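Local coordinates for MccB protein (PDB 3H5A) that probably activates its peptide substrate by nucleotidyl transfer from ATP, as a bacterial relative of ubiquitin E1 enzymes that initiates biosynthesis of the antibiotic microcin C7, at residues Tyr14-Leu19 with Glu26-Asn31. Numbering follows the deposited sequence.
Sequences YGSGGL and EQYVEN
Gly18 and Val29 form the hydrogen-bonded pair of an antiparallel beta hairpin, the second half of a three-stranded meander (11-14, 17-20, 27-29). Val29 N to Gly18 O spans 2.9 Å, and the return bond, Gly18 N to Val29 O, is 3.2 Å and more bent. Leu19 sits opposite Tyr28, and its CD2 packs 3.7 Å from Tyr28 CD1. With CG anti to the backbone N (chi1 176°), the Tyr28 ring reaches across the middle strand to the type II' turn Tyr14-Gly17, where Gly15 takes the positive phi (75°) of the second position. There its OH accepts a bent hydrogen bond from Ser16 N, 3.3 Å away. The edge of the Tyr14 ring is turned toward the face of Tyr28, offset, with planes at 88°, while Leu19 CD1 lies over the rim of one Tyr14 face. Ser16 OG donates to Glu30 O at 3.0 Å. Val29 projects from the other side onto Leu34 and Trp35 of helix 32-44. Glu26 OE2 bonds to the His355 and His357 side chains of the second subunit, probably from a purification tag; Tyr14 OH bonds to its His355 O. Where glycines bring no side chains, a neighbouring strand's tyrosine thus supplies apolar packing and an acceptor for a turn N-H.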
loop_
_atom_site.group_PDB
_atom_site.type_symbol
_atom_site.label_atom_id
_atom_site.label_comp_id
_atom_site.label_asym_id
_atom_site.label_seq_id
_atom_site.Cartn_x
_atom_site.Cartn_y
_atom_site.Cartn_z
ATOM N N TYR C 14 24.525 15.620 -3.132
ATOM C CA TYR C 14 24.663 14.159 -3.100
ATOM C C TYR C 14 26.112 13.746 -2.810
ATOM O O TYR C 14 27.036 14.190 -3.494
ATOM C CB TYR C 14 24.176 13.600 -4.441
ATOM C CG TYR C 14 24.563 12.180 -4.826
ATOM C CD1 TYR C 14 23.618 11.145 -4.771
ATOM C CD2 TYR C 14 25.846 11.884 -5.317
ATOM C CE1 TYR C 14 23.951 9.850 -5.150
ATOM C CE2 TYR C 14 26.189 10.591 -5.699
ATOM C CZ TYR C 14 25.236 9.577 -5.616
ATOM O OH TYR C 14 25.565 8.293 -5.999
ATOM N N GLY C 15 26.299 12.893 -1.799
ATOM C CA GLY C 15 27.632 12.481 -1.347
ATOM C C GLY C 15 28.339 13.572 -0.557
ATOM O O GLY C 15 27.695 14.377 0.125
ATOM N N SER C 16 29.668 13.600 -0.648
ATOM C CA SER C 16 30.468 14.645 0.001
ATOM C C SER C 16 30.545 15.938 -0.841
ATOM O O SER C 16 31.206 16.913 -0.451
ATOM C CB SER C 16 31.876 14.127 0.333
ATOM O OG SER C 16 32.647 13.931 -0.841
ATOM N N GLY C 17 29.882 15.929 -1.997
ATOM C CA GLY C 17 29.754 17.121 -2.843
ATOM C C GLY C 17 28.419 17.165 -3.575
ATOM O O GLY C 17 27.346 17.264 -2.957
ATOM N N GLY C 18 28.481 17.088 -4.903
ATOM C CA GLY C 18 27.254 17.059 -5.695
ATOM C C GLY C 18 27.364 16.556 -7.121
ATOM O O GLY C 18 28.454 16.201 -7.604
ATOM N N LEU C 19 26.203 16.542 -7.774
ATOM C CA LEU C 19 26.050 16.110 -9.155
ATOM C C LEU C 19 25.811 17.283 -10.089
ATOM O O LEU C 19 25.053 18.207 -9.763
ATOM C CB LEU C 19 24.869 15.147 -9.273
ATOM C CG LEU C 19 24.958 13.825 -8.516
ATOM C CD1 LEU C 19 23.677 13.036 -8.696
ATOM C CD2 LEU C 19 26.155 13.027 -8.985
ATOM N N GLU C 26 26.649 12.685 -16.813
ATOM C CA GLU C 26 26.593 13.154 -15.430
ATOM C C GLU C 26 27.933 13.028 -14.715
ATOM O O GLU C 26 28.609 11.999 -14.836
ATOM C CB GLU C 26 25.532 12.369 -14.678
ATOM C CG GLU C 26 25.640 12.413 -13.173
ATOM C CD GLU C 26 24.483 11.695 -12.496
ATOM O OE1 GLU C 26 23.332 12.153 -12.650
ATOM O OE2 GLU C 26 24.721 10.673 -11.813
ATOM N N GLN C 27 28.306 14.075 -13.969
ATOM C CA GLN C 27 29.577 14.132 -13.224
ATOM C C GLN C 27 29.361 14.210 -11.732
ATOM O O GLN C 27 28.491 14.935 -11.253
ATOM C CB GLN C 27 30.418 15.338 -13.632
ATOM C CG GLN C 27 30.978 15.286 -15.040
ATOM C CD GLN C 27 32.048 14.230 -15.224
ATOM O OE1 GLN C 27 32.663 13.770 -14.261
ATOM N NE2 GLN C 27 32.284 13.844 -16.475
ATOM N N TYR C 28 30.187 13.471 -11.001
ATOM C CA TYR C 28 30.135 13.470 -9.551
ATOM C C TYR C 28 31.357 14.153 -8.939
ATOM O O TYR C 28 32.490 13.784 -9.233
ATOM C CB TYR C 28 30.032 12.044 -9.033
ATOM C CG TYR C 28 30.066 11.978 -7.535
ATOM C CD1 TYR C 28 29.134 12.690 -6.772
ATOM C CD2 TYR C 28 31.036 11.225 -6.873
ATOM C CE1 TYR C 28 29.154 12.649 -5.391
ATOM C CE2 TYR C 28 31.065 11.170 -5.486
ATOM C CZ TYR C 28 30.118 11.886 -4.750
ATOM O OH TYR C 28 30.125 11.855 -3.374
ATOM N N VAL C 29 31.123 15.130 -8.070
ATOM C CA VAL C 29 32.229 15.901 -7.539
ATOM C C VAL C 29 32.389 15.781 -6.015
ATOM O O VAL C 29 31.427 15.983 -5.253
ATOM C CB VAL C 29 32.177 17.362 -8.031
ATOM C CG1 VAL C 29 31.289 18.221 -7.134
ATOM C CG2 VAL C 29 33.587 17.928 -8.133
ATOM N N GLU C 30 33.621 15.434 -5.611
ATOM C CA GLU C 30 34.028 15.189 -4.208
ATOM C C GLU C 30 33.930 16.413 -3.319
ATOM O O GLU C 30 33.115 16.467 -2.391
ATOM C CB GLU C 30 35.479 14.671 -4.143
ATOM C CG GLU C 30 35.605 13.178 -3.852
ATOM C CD GLU C 30 35.082 12.316 -4.998
ATOM O OE1 GLU C 30 35.780 12.226 -6.033
ATOM O OE2 GLU C 30 33.978 11.737 -4.866
ATOM N N ASN C 31 34.785 17.384 -3.620
ATOM C CA ASN C 31 34.951 18.578 -2.815
ATOM C C ASN C 31 33.694 19.479 -2.773
ATOM O O ASN C 31 33.401 20.171 -3.753
ATOM C CB ASN C 31 36.170 19.343 -3.354
ATOM C CG ASN C 31 36.806 20.239 -2.312
ATOM O OD1 ASN C 31 36.189 21.199 -1.831
ATOM N ND2 ASN C 31 38.048 19.930 -1.954
#